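Local coordinates for protein TCR beta chain (Gallus gallus, PDB 6LIR) that forms the beta subunit of the chicken alpha-beta T-cell receptor and, with the alpha chain, probably recognises peptide antigens presented by MHC molecules, at residues S46-E52 and K64-Q68; T59-A63 and L73-S77; Y86-S90 and L99-Q103; N113-I117 and G145-D149; P5-V9 and F205-Q211. One frame throughout, in Å; residues are numbered along the deposited sequence.

Contact 1 of 5, residues S46-E52 and K64-Q68; sequences SYGVKQE and KRSSQ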
# COMPACT_ATOMS: atom_id res chain seq x y z
N SER B 46 11.90 20.96 -11.21
CA SER B 46 11.69 22.37 -11.50
C SER B 46 12.16 23.19 -10.31
O SER B 46 11.72 22.95 -9.18
CB SER B 46 10.22 22.67 -11.79
OG SER B 46 9.97 24.06 -11.85
N TYR B 47 13.04 24.16 -10.56
CA TYR B 47 13.53 25.01 -9.49
C TYR B 47 12.69 26.26 -9.31
O TYR B 47 12.93 27.03 -8.38
CB TYR B 47 14.99 25.42 -9.75
CG TYR B 47 15.97 24.27 -9.90
CD1 TYR B 47 15.79 23.08 -9.21
CD2 TYR B 47 17.09 24.39 -10.71
CE1 TYR B 47 16.69 22.03 -9.34
CE2 TYR B 47 18.00 23.35 -10.85
CZ TYR B 47 17.79 22.17 -10.16
OH TYR B 47 18.68 21.13 -10.29
N GLY B 48 11.68 26.45 -10.15
CA GLY B 48 10.88 27.66 -10.12
C GLY B 48 9.96 27.71 -11.32
O GLY B 48 9.97 26.83 -12.18
N VAL B 49 9.13 28.77 -11.33
CA VAL B 49 8.17 28.96 -12.41
C VAL B 49 8.88 28.95 -13.77
O VAL B 49 9.92 29.59 -13.95
CB VAL B 49 7.38 30.26 -12.21
CG1 VAL B 49 6.29 30.38 -13.26
CG2 VAL B 49 6.77 30.29 -10.81
N LYS B 50 8.29 28.23 -14.72
CA LYS B 50 8.79 28.14 -16.10
C LYS B 50 10.26 27.72 -16.16
O LYS B 50 10.98 28.07 -17.09
CB LYS B 50 8.58 29.46 -16.84
CG LYS B 50 7.13 29.76 -17.18
CD LYS B 50 6.89 31.25 -17.35
CE LYS B 50 5.48 31.53 -17.85
NZ LYS B 50 5.29 31.07 -19.25
N GLN B 51 10.71 26.95 -15.17
CA GLN B 51 12.01 26.30 -15.20
C GLN B 51 11.81 24.79 -15.07
O GLN B 51 11.07 24.34 -14.19
CB GLN B 51 12.91 26.81 -14.06
CG GLN B 51 14.40 26.54 -14.26
CD GLN B 51 14.79 25.09 -13.98
OE1 GLN B 51 14.27 24.47 -13.05
NE2 GLN B 51 15.69 24.56 -14.79
N GLU B 52 12.44 24.03 -15.96
CA GLU B 52 12.38 22.57 -15.91
C GLU B 52 13.77 21.98 -16.06
O GLU B 52 14.65 22.57 -16.71
CB GLU B 52 11.45 22.01 -16.99
CG GLU B 52 10.00 22.47 -16.86
CD GLU B 52 9.72 23.76 -17.62
OE1 GLU B 52 10.40 24.02 -18.64
OE2 GLU B 52 8.82 24.52 -17.20
N LYS B 64 6.27 21.07 -17.70
CA LYS B 64 6.04 22.50 -17.73
C LYS B 64 5.65 22.96 -16.34
O LYS B 64 4.65 22.47 -15.79
CB LYS B 64 4.95 22.88 -18.74
CG LYS B 64 4.65 24.38 -18.74
CD LYS B 64 3.79 24.77 -19.93
CE LYS B 64 2.34 24.93 -19.51
NZ LYS B 64 1.82 26.29 -19.81
N ARG B 65 6.41 23.88 -15.77
CA ARG B 65 6.02 24.50 -14.50
C ARG B 65 5.27 25.77 -14.87
O ARG B 65 5.85 26.84 -15.03
CB ARG B 65 7.25 24.77 -13.63
CG ARG B 65 6.94 25.45 -12.31
CD ARG B 65 6.41 24.46 -11.28
NE ARG B 65 6.25 25.08 -9.97
CZ ARG B 65 7.22 25.18 -9.07
NH1 ARG B 65 6.98 25.76 -7.89
NH2 ARG B 65 8.43 24.72 -9.34
N SER B 66 3.95 25.63 -15.01
CA SER B 66 3.12 26.72 -15.50
C SER B 66 2.99 27.84 -14.48
O SER B 66 2.76 29.00 -14.85
CB SER B 66 1.74 26.20 -15.90
OG SER B 66 1.08 25.60 -14.79
N SER B 67 3.11 27.52 -13.20
CA SER B 67 2.99 28.52 -12.14
C SER B 67 3.63 27.94 -10.89
O SER B 67 4.04 26.78 -10.85
CB SER B 67 1.53 28.90 -11.88
OG SER B 67 0.80 27.79 -11.40
N GLN B 68 3.71 28.78 -9.85
CA GLN B 68 4.30 28.35 -8.58
C GLN B 68 3.59 27.13 -8.01
O GLN B 68 4.22 26.29 -7.36
CB GLN B 68 4.26 29.51 -7.59
CG GLN B 68 4.83 29.20 -6.21
CD GLN B 68 6.35 29.20 -6.16
OE1 GLN B 68 7.01 28.95 -7.17
NE2 GLN B 68 6.90 29.48 -4.99

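Contact 2 of 5, residues T59-A63 and L73-S77; sequences TGYEA and LDIIS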
# COMPACT_ATOMS: atom_id res chain seq x y z
N THR B 59 13.48 10.60 -21.19
CA THR B 59 13.09 10.20 -22.54
C THR B 59 11.70 9.58 -22.53
O THR B 59 11.48 8.53 -21.91
CB THR B 59 14.11 9.24 -23.14
OG1 THR B 59 15.35 9.93 -23.33
CG2 THR B 59 13.62 8.72 -24.48
N GLY B 60 10.77 10.22 -23.22
CA GLY B 60 9.37 9.84 -23.18
C GLY B 60 8.51 10.80 -22.40
O GLY B 60 7.30 10.56 -22.29
N TYR B 61 9.08 11.87 -21.86
CA TYR B 61 8.34 12.81 -21.04
C TYR B 61 8.74 14.23 -21.39
O TYR B 61 9.86 14.49 -21.83
CB TYR B 61 8.60 12.59 -19.54
CG TYR B 61 8.34 11.19 -19.05
CD1 TYR B 61 7.10 10.82 -18.57
CD2 TYR B 61 9.35 10.23 -19.05
CE1 TYR B 61 6.86 9.54 -18.10
CE2 TYR B 61 9.12 8.95 -18.59
CZ TYR B 61 7.87 8.61 -18.12
OH TYR B 61 7.63 7.34 -17.66
N GLU B 62 7.81 15.15 -21.16
CA GLU B 62 8.07 16.58 -21.15
C GLU B 62 7.44 17.14 -19.88
O GLU B 62 6.66 16.47 -19.20
CB GLU B 62 7.52 17.27 -22.40
CG GLU B 62 8.22 16.85 -23.68
CD GLU B 62 7.71 17.59 -24.90
OE1 GLU B 62 7.36 18.78 -24.77
OE2 GLU B 62 7.66 16.99 -25.99
N ALA B 63 7.78 18.38 -19.55
CA ALA B 63 7.23 18.97 -18.34
C ALA B 63 7.17 20.48 -18.48
O ALA B 63 7.90 21.09 -19.26
CB ALA B 63 8.04 18.57 -17.10
N LEU B 73 3.42 17.10 -15.89
CA LEU B 73 4.22 16.04 -16.50
C LEU B 73 3.46 15.52 -17.71
O LEU B 73 2.34 15.01 -17.57
CB LEU B 73 4.52 14.91 -15.52
CG LEU B 73 5.38 13.77 -16.08
CD1 LEU B 73 6.82 14.22 -16.31
CD2 LEU B 73 5.34 12.55 -15.17
N ASP B 74 4.06 15.65 -18.89
CA ASP B 74 3.41 15.25 -20.14
C ASP B 74 3.95 13.89 -20.57
O ASP B 74 5.16 13.68 -20.60
CB ASP B 74 3.66 16.28 -21.24
CG ASP B 74 2.99 17.61 -20.96
OD1 ASP B 74 1.85 17.62 -20.44
OD2 ASP B 74 3.60 18.66 -21.26
N ILE B 75 3.03 12.98 -20.90
CA ILE B 75 3.37 11.64 -21.35
C ILE B 75 3.29 11.63 -22.87
O ILE B 75 2.21 11.76 -23.45
CB ILE B 75 2.44 10.58 -20.74
CG1 ILE B 75 2.53 10.60 -19.21
CG2 ILE B 75 2.75 9.21 -21.32
CD1 ILE B 75 3.47 9.56 -18.63
N ILE B 76 4.44 11.47 -23.52
CA ILE B 76 4.55 11.51 -24.98
C ILE B 76 4.44 10.10 -25.53
O ILE B 76 5.27 9.24 -25.21
CB ILE B 76 5.86 12.18 -25.42
CG1 ILE B 76 6.02 13.54 -24.73
CG2 ILE B 76 5.89 12.33 -26.93
CD1 ILE B 76 4.85 14.48 -24.94
N SER B 77 3.43 9.86 -26.38
CA SER B 77 3.29 8.59 -27.09
C SER B 77 3.35 7.39 -26.14
O SER B 77 4.26 6.56 -26.19
CB SER B 77 4.34 8.46 -28.20
OG SER B 77 4.35 7.16 -28.75

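Contact 3 of 5, residues Y86-S90 and L99-Q103; sequences YFCAS and LNFGQ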
# COMPACT_ATOMS: atom_id res chain seq x y z
N TYR B 86 3.54 7.17 -10.23
CA TYR B 86 4.22 8.45 -10.39
C TYR B 86 4.01 9.26 -9.13
O TYR B 86 2.88 9.38 -8.64
CB TYR B 86 3.67 9.22 -11.61
CG TYR B 86 4.04 8.62 -12.94
CD1 TYR B 86 3.42 7.46 -13.40
CD2 TYR B 86 5.00 9.21 -13.75
CE1 TYR B 86 3.75 6.91 -14.62
CE2 TYR B 86 5.34 8.66 -14.98
CZ TYR B 86 4.71 7.51 -15.41
OH TYR B 86 5.03 6.95 -16.62
N PHE B 87 5.09 9.81 -8.59
CA PHE B 87 5.03 10.60 -7.38
C PHE B 87 5.50 12.01 -7.68
O PHE B 87 6.59 12.20 -8.22
CB PHE B 87 5.89 9.98 -6.27
CG PHE B 87 5.27 8.76 -5.62
CD1 PHE B 87 4.28 8.90 -4.67
CD2 PHE B 87 5.69 7.49 -5.97
CE1 PHE B 87 3.70 7.79 -4.07
CE2 PHE B 87 5.12 6.37 -5.37
CZ PHE B 87 4.13 6.52 -4.42
N CYS B 88 4.67 12.98 -7.33
CA CYS B 88 5.07 14.38 -7.31
C CYS B 88 5.59 14.74 -5.93
O CYS B 88 5.08 14.24 -4.92
CB CYS B 88 3.92 15.30 -7.69
SG CYS B 88 4.28 17.01 -7.31
N ALA B 89 6.60 15.59 -5.89
CA ALA B 89 7.19 16.00 -4.63
C ALA B 89 7.56 17.47 -4.71
O ALA B 89 7.76 18.02 -5.79
CB ALA B 89 8.42 15.15 -4.28
N SER B 90 7.65 18.10 -3.54
CA SER B 90 8.02 19.50 -3.47
C SER B 90 8.89 19.76 -2.25
O SER B 90 8.90 18.98 -1.30
CB SER B 90 6.78 20.40 -3.42
OG SER B 90 6.32 20.55 -2.09
N LEU B 99 11.61 16.61 1.28
CA LEU B 99 10.65 16.63 0.20
C LEU B 99 9.29 16.22 0.74
O LEU B 99 9.18 15.32 1.58
CB LEU B 99 11.07 15.68 -0.93
CG LEU B 99 12.24 16.07 -1.83
CD1 LEU B 99 12.66 14.88 -2.68
CD2 LEU B 99 11.87 17.26 -2.71
N ASN B 100 8.25 16.88 0.25
CA ASN B 100 6.88 16.52 0.57
C ASN B 100 6.30 15.82 -0.64
O ASN B 100 6.28 16.39 -1.74
CB ASN B 100 6.05 17.76 0.92
CG ASN B 100 6.27 18.24 2.34
OD1 ASN B 100 7.38 18.15 2.88
ND2 ASN B 100 5.22 18.76 2.97
N PHE B 101 5.79 14.61 -0.45
CA PHE B 101 5.35 13.82 -1.58
C PHE B 101 3.83 13.82 -1.65
O PHE B 101 3.15 13.95 -0.63
CB PHE B 101 5.84 12.38 -1.47
CG PHE B 101 7.27 12.19 -1.89
CD1 PHE B 101 8.30 12.47 -1.01
CD2 PHE B 101 7.57 11.70 -3.15
CE1 PHE B 101 9.61 12.29 -1.39
CE2 PHE B 101 8.89 11.52 -3.53
CZ PHE B 101 9.91 11.81 -2.65
N GLY B 102 3.31 13.61 -2.85
CA GLY B 102 1.91 13.33 -2.99
C GLY B 102 1.65 11.86 -2.78
O GLY B 102 2.56 11.05 -2.60
N GLN B 103 0.38 11.51 -2.81
CA GLN B 103 -0.01 10.12 -2.57
C GLN B 103 0.28 9.23 -3.77
O GLN B 103 0.25 8.01 -3.64
CB GLN B 103 -1.47 10.05 -2.13
CG GLN B 103 -1.57 10.41 -0.65
CD GLN B 103 -2.97 10.73 -0.19
OE1 GLN B 103 -3.20 10.89 1.01
NE2 GLN B 103 -3.91 10.81 -1.12

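Contact 4 of 5, residues N113-I117 and G145-D149; sequences NSEII and GFFPD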
# COMPACT_ATOMS: atom_id res chain seq x y z
N ASN B 113 -6.32 -2.46 -28.07
CA ASN B 113 -7.33 -3.49 -28.24
C ASN B 113 -8.02 -3.84 -26.93
O ASN B 113 -9.24 -4.00 -26.91
CB ASN B 113 -6.67 -4.75 -28.79
CG ASN B 113 -5.30 -4.98 -28.17
OD1 ASN B 113 -4.36 -4.24 -28.45
ND2 ASN B 113 -5.20 -5.98 -27.29
N SER B 114 -7.26 -3.92 -25.84
CA SER B 114 -7.81 -4.29 -24.55
C SER B 114 -8.72 -3.19 -24.02
O SER B 114 -8.41 -1.99 -24.13
CB SER B 114 -6.68 -4.55 -23.56
OG SER B 114 -6.29 -5.91 -23.57
N GLU B 115 -9.84 -3.59 -23.45
CA GLU B 115 -10.74 -2.66 -22.79
C GLU B 115 -10.61 -2.74 -21.28
O GLU B 115 -10.13 -3.73 -20.72
CB GLU B 115 -12.19 -2.91 -23.21
CG GLU B 115 -12.66 -1.98 -24.31
CD GLU B 115 -14.10 -1.54 -24.13
OE1 GLU B 115 -14.36 -0.32 -24.18
OE2 GLU B 115 -14.97 -2.42 -23.95
N ILE B 116 -11.04 -1.67 -20.62
CA ILE B 116 -11.11 -1.64 -19.16
C ILE B 116 -12.41 -2.31 -18.73
O ILE B 116 -13.49 -1.99 -19.26
CB ILE B 116 -11.04 -0.20 -18.65
CG1 ILE B 116 -9.68 0.43 -18.97
CG2 ILE B 116 -11.32 -0.15 -17.15
CD1 ILE B 116 -9.69 1.94 -18.95
N ILE B 117 -12.32 -3.23 -17.78
CA ILE B 117 -13.49 -3.92 -17.25
C ILE B 117 -13.69 -3.49 -15.81
O ILE B 117 -12.77 -3.61 -14.99
CB ILE B 117 -13.34 -5.44 -17.37
CG1 ILE B 117 -12.97 -5.83 -18.80
CG2 ILE B 117 -14.63 -6.13 -16.95
CD1 ILE B 117 -12.20 -7.12 -18.90
N GLY B 145 -13.19 -9.51 -11.34
CA GLY B 145 -13.63 -9.32 -12.70
C GLY B 145 -13.03 -8.13 -13.41
O GLY B 145 -13.41 -7.87 -14.56
N PHE B 146 -12.11 -7.40 -12.79
CA PHE B 146 -11.68 -6.12 -13.32
C PHE B 146 -10.34 -6.22 -14.04
O PHE B 146 -9.55 -7.14 -13.81
CB PHE B 146 -11.60 -5.06 -12.21
CG PHE B 146 -10.66 -5.41 -11.09
CD1 PHE B 146 -9.31 -5.09 -11.17
CD2 PHE B 146 -11.13 -6.03 -9.95
CE1 PHE B 146 -8.45 -5.39 -10.14
CE2 PHE B 146 -10.27 -6.33 -8.91
CZ PHE B 146 -8.93 -6.01 -9.01
N PHE B 147 -10.12 -5.27 -14.95
CA PHE B 147 -8.91 -5.11 -15.74
C PHE B 147 -8.73 -3.62 -16.01
O PHE B 147 -9.70 -2.96 -16.43
CB PHE B 147 -8.96 -5.89 -17.06
CG PHE B 147 -7.66 -5.92 -17.79
CD1 PHE B 147 -6.69 -6.86 -17.46
CD2 PHE B 147 -7.38 -5.01 -18.79
CE1 PHE B 147 -5.48 -6.89 -18.12
CE2 PHE B 147 -6.17 -5.04 -19.46
CZ PHE B 147 -5.22 -5.98 -19.12
N PRO B 148 -7.53 -3.06 -15.80
CA PRO B 148 -6.28 -3.74 -15.44
C PRO B 148 -6.10 -4.00 -13.95
O PRO B 148 -7.04 -3.84 -13.17
CB PRO B 148 -5.20 -2.78 -15.95
CG PRO B 148 -5.87 -1.45 -16.13
CD PRO B 148 -7.34 -1.60 -15.88
N ASP B 149 -4.89 -4.41 -13.57
CA ASP B 149 -4.64 -4.94 -12.23
C ASP B 149 -4.83 -3.92 -11.12
O ASP B 149 -5.01 -4.32 -9.96
CB ASP B 149 -3.23 -5.50 -12.15
CG ASP B 149 -2.17 -4.43 -12.29
OD1 ASP B 149 -2.41 -3.45 -13.03
OD2 ASP B 149 -1.10 -4.56 -11.66

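Contact 5 of 5, residues P5-V9 and F205-Q211; sequences PSILV and FFKNGTQ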
# COMPACT_ATOMS: atom_id res chain seq x y z
N PRO B 5 -3.47 13.20 -9.42
CA PRO B 5 -4.51 12.21 -9.72
C PRO B 5 -4.23 10.85 -9.09
O PRO B 5 -3.08 10.42 -8.99
CB PRO B 5 -4.49 12.13 -11.26
CG PRO B 5 -3.89 13.41 -11.70
CD PRO B 5 -2.89 13.79 -10.65
N SER B 6 -5.30 10.20 -8.65
CA SER B 6 -5.19 8.89 -8.02
C SER B 6 -4.83 7.80 -9.03
O SER B 6 -3.84 7.08 -8.85
CB SER B 6 -6.50 8.54 -7.30
OG SER B 6 -7.34 7.76 -8.12
N ILE B 7 -5.63 7.66 -10.09
CA ILE B 7 -5.48 6.56 -11.04
C ILE B 7 -5.68 7.10 -12.45
O ILE B 7 -6.57 7.92 -12.70
CB ILE B 7 -6.50 5.43 -10.77
CG1 ILE B 7 -6.29 4.81 -9.39
CG2 ILE B 7 -6.42 4.36 -11.85
CD1 ILE B 7 -7.25 3.69 -9.08
N LEU B 8 -4.85 6.63 -13.38
CA LEU B 8 -4.99 6.96 -14.79
C LEU B 8 -4.68 5.72 -15.63
O LEU B 8 -3.71 5.01 -15.36
CB LEU B 8 -4.05 8.11 -15.18
CG LEU B 8 -4.25 8.72 -16.57
CD1 LEU B 8 -5.58 9.45 -16.66
CD2 LEU B 8 -3.11 9.66 -16.89
N VAL B 9 -5.50 5.49 -16.65
CA VAL B 9 -5.30 4.39 -17.58
C VAL B 9 -5.26 4.96 -18.99
O VAL B 9 -6.18 5.68 -19.40
CB VAL B 9 -6.39 3.31 -17.47
CG1 VAL B 9 -6.09 2.16 -18.42
CG2 VAL B 9 -6.51 2.82 -16.04
N PHE B 205 -11.88 3.09 -9.32
CA PHE B 205 -11.14 2.63 -10.50
C PHE B 205 -11.25 3.70 -11.57
O PHE B 205 -11.80 4.79 -11.34
CB PHE B 205 -11.65 1.26 -10.96
CG PHE B 205 -13.13 1.22 -11.24
CD1 PHE B 205 -14.04 0.97 -10.22
CD2 PHE B 205 -13.61 1.41 -12.53
CE1 PHE B 205 -15.40 0.93 -10.48
CE2 PHE B 205 -14.97 1.37 -12.79
CZ PHE B 205 -15.86 1.12 -11.76
N PHE B 206 -10.73 3.40 -12.76
CA PHE B 206 -10.71 4.35 -13.86
C PHE B 206 -11.28 3.68 -15.09
O PHE B 206 -10.82 2.60 -15.48
CB PHE B 206 -9.28 4.84 -14.13
CG PHE B 206 -9.18 5.91 -15.17
CD1 PHE B 206 -9.03 5.58 -16.51
CD2 PHE B 206 -9.23 7.25 -14.81
CE1 PHE B 206 -8.93 6.57 -17.47
CE2 PHE B 206 -9.13 8.24 -15.77
CZ PHE B 206 -8.97 7.90 -17.10
N LYS B 207 -12.28 4.31 -15.70
CA LYS B 207 -12.93 3.76 -16.88
C LYS B 207 -13.47 4.90 -17.73
O LYS B 207 -13.96 5.90 -17.20
CB LYS B 207 -14.07 2.81 -16.48
CG LYS B 207 -14.73 2.06 -17.63
CD LYS B 207 -16.04 1.44 -17.16
CE LYS B 207 -16.56 0.41 -18.15
NZ LYS B 207 -17.75 -0.31 -17.62
N ASN B 208 -13.38 4.73 -19.05
CA ASN B 208 -13.91 5.69 -20.02
C ASN B 208 -13.39 7.10 -19.75
O ASN B 208 -14.15 8.07 -19.66
CB ASN B 208 -15.44 5.67 -20.03
CG ASN B 208 -15.99 4.43 -20.71
OD1 ASN B 208 -15.50 4.00 -21.75
ND2 ASN B 208 -17.02 3.84 -20.11
N GLY B 209 -12.07 7.22 -19.60
CA GLY B 209 -11.48 8.53 -19.45
C GLY B 209 -11.74 9.22 -18.14
O GLY B 209 -11.40 10.40 -18.00
N THR B 210 -12.32 8.54 -17.15
CA THR B 210 -12.69 9.21 -15.91
C THR B 210 -12.60 8.24 -14.74
O THR B 210 -12.54 7.02 -14.91
CB THR B 210 -14.10 9.81 -16.00
OG1 THR B 210 -14.31 10.70 -14.90
CG2 THR B 210 -15.15 8.71 -15.97
N GLN B 211 -12.60 8.81 -13.54
CA GLN B 211 -12.58 8.04 -12.30
C GLN B 211 -14.00 7.65 -11.92
O GLN B 211 -14.91 8.48 -11.96
CB GLN B 211 -11.92 8.84 -11.18
CG GLN B 211 -10.56 9.43 -11.58
CD GLN B 211 -9.55 9.37 -10.45
OE1 GLN B 211 -8.68 8.50 -10.42
NE2 GLN B 211 -9.65 10.31 -9.52

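Contact 1 of 5, residues S46-E52 and K64-Q68
The guanidinium of Arg65 lies with one face against the carbonyl carbon of Gly48, while Ser46 OG and CB meet its edge. From that edge Arg65 NH2 donates to Ser46 OG (3.0 Å), with the oxygen close to the guanidinium plane. CG stands anti to the backbone N (chi1 178°), which puts Arg65 CG 3.3 Å from Gly48 O, and a bend at chi2 (79°) then turns the guanidinium to Ser46. Ser46 OG in turn gives its proton to Gln51 O at 2.6 Å, with a weak further approach by Gly48 N. The arginine's backbone is gripped at both N and O. Lys50 N, inside the type II turn from Gly48 to Gln51, donates to Arg65 O (2.8 Å), and Arg65 N points almost straight (173°) at Glu52 OE2, 2.9 Å away on the anti side of the carboxylate and somewhat out of its plane. Val49 CG2 packs alongside Gln68 N at 3.5 Å. Gln68 O on NH1 and Asp27 O on NH2 tie down the guanidinium further. Were Arg65 an alanine, Ser46 OG would probably lose a donor and a gap would open against Gly48. The contact joins the CDR2 turn of the V domain, between strands 40-46 and 51-54, to the end of strand 61-67, and Phe71 of strand 70-75 packs on Ser46, Glu52 and Arg65.

Contact 2 of 5, residues T59-A63 and L73-S77
Three backbone hydrogen bonds hold Gly60 and Glu62 to Asp74 and Ile76. Glu62 and Asp74 form a hydrogen-bonded antiparallel pair, with Glu62 N to Asp74 O at 3.1 Å and Asp74 N to Glu62 O at 2.7 Å; Ile76 N to Gly60 O, at 3.2 Å, extends the pairing past the strand ends. The CA of Tyr61 adds a C-H...O contact to Asp74 O. Gly60 sits at a positive phi (107°) where a side chain would collide with the preceding carbonyl.

The apolar contacts centre on Tyr61. Ile75 CD1 lies at the edge of its ring, only 3.4 Å from Tyr61 CE1; the two side chains run side by side in the same direction, and the chi2 of Ile75 (-97°) departs from a staggered value. Leu73 CD1 rests against Tyr61 CB at 4.0 Å. Beyond the segments, the ring of His82 meets that of Tyr61 edge to face, and Tyr61 OH bonds to Tyr86 OH.

Among the charged groups, Asp74 OD1 is engaged by Thr17 OG1, whereas the carboxylate of Glu62 passes Ile76, with OE2 3.9 Å from CD1.

This hairpin of the V domain is therefore two-sided: Tyr61, Ala63, Leu73 and Ile75 face the core between the sheets, while Glu62 and Asp74 stand on the other side, where the proximity of two acids may slightly raise their affinity for protons.

Contact 3 of 5, residues Y86-S90 and L99-Q103
Ala89 CB sits over the centre of the Phe101 ring, 3.7 Å from its centroid and 13° off the normal, a CH-pi contact. Phe101 CG stands anti to its carbonyl carbon (chi1 -80°), which lays the ring under the Ala89 methyl. The edge of that ring is met by Phe87 CB and not by the Phe87 ring: Phe87 CB lies in the Phe101 plane, 3.9 Å from Phe101 CD2. The planes of the two rings are nearly perpendicular, and the Phe87 ring lies by Gly102 O and Gln103 O. Gly102 O approaches its edge in plane, 3.4 Å from Phe87 CD1. These residues belong to the F and G strands of the immunoglobulin V fold, with Phe101, Gly102 and Gln103 opening the Phe-Gly-X-Gly motif that follows CDR3, and Cys88 forming the intersheet disulfide with Cys20. Backbone bonds fix the register: Gly102 N donates to Cys88 O at 2.8 Å, and Ser90 and Asn100 form a reciprocal pair, Asn100 N to Ser90 O being 2.7 Å and nearly straight (172°). Ser90 OG turns to His26 ND1. Phe101 and Phe87 also pack on Pro41 and Gly40 of the TCR alpha chain, and Leu99 N donates to the hydroxyl of Tyr33 of that chain.

Contact 4 of 5, residues N113-I117 and G145-D149
Phe147, joined to Pro148 by a cis peptide bond, faces Ile117 in a lone antiparallel bridge set between two irregular stretches of chain. Ile117 N donates to Phe147 O (3.0 Å) and Phe147 N to Ile117 O (3.1 Å), each bond lying in the carbonyl plane on a lone pair. Phe147 O is crowded by more than its donor, since Ile116 CG2 comes to 3.3 Å. Likewise Ile117 O is approached by the CA of Phe146, a C-H...O contact at 3.2 Å.

The Phe147 side chain takes up much of the contact. With CG anti to the backbone N (chi1 -171°), its ring is carried to residues 114 and 115: CD2 lies 3.6 Å from Glu115 O, and CE2 reaches the CB of Ser114. Pro148 CB lies over the centre of one ring face, the cis bond folding the proline back over it. Ile117 crosses Phe147 obliquely and sets CD1 3.9 Å from Phe147 CB, while its CG2 rests 3.2 Å from Gly145 O. Besides CG2 at Phe147 O, Ile116 sets CG1 near Pro148 CD.

Gly145 has a positive phi and, with Phe146, faces Tyr179 in a G1 bulge that ends the preceding strand. Leu110 packs on Phe147 and Thr108 on Pro148, while Asp149 makes a salt bridge to Arg106 of the V domain. The aromatic residue and cis-proline after the B strand are typical of C1-set immunoglobulin domains; here they clasp the linker from the V domain.

Contact 5 of 5, residues P5-V9 and F205-Q211
Strands 7-9 and 205-207 pass each other roughly parallel, at 33°, closest where Ile7 faces Phe206, in part of the interface between the V and C immunoglobulin domains. It sets the A' strand of the V domain beside the F-G hairpin of the C domain. The strand axes are 6.6 Å apart, too far for strand pairing, and no backbone hydrogen bond joins them. The hairpin is closed by a type I' turn from Lys207 to Thr210.

Side chains do the joining. The Phe206 ring, its CG anti to the backbone N (chi1 -175°), lies with one face against the V strand: Leu8 CA is over the centre of that face, with Val9 N 3.5 Å above it nearer the rim, and Thr210 O sits over the opposite face, near the rim. Val9 CB contacts CD1 of the Phe206 ring at 3.6 Å, Leu8 CD1 reaches its CZ at 3.8 Å, and Ile7 CG2 meets Phe206 CB at 3.7 Å. A serine in place of Phe206 is likely to leave a gap against Leu8 and Val9. Beside it Gln211 OE1 accepts from both Ser6 OG (2.8 Å) and Ile7 N (3.2 Å).

In the fold
From the N terminus, contact 5 opens with residues 5-9 but closes only at 205-211, so the other four contacts all lie within its span. Contacts 1 and 2 cross: 46-52 and 59-63 come first, then 64-68 and 73-77 close them in turn, sharing strand 61-67 and touching through Glu52 and Ala63. Contact 3 follows in series, the 86-90 to 99-103 hairpin, and meets contact 2 through Tyr61 and Tyr86. These three belong to the V domain. After it, contact 4 binds the linker at 113-117 to 145-149 of the C domain, beside contact 5, which it touches through Ile116; together contacts 4 and 5 join the two domains.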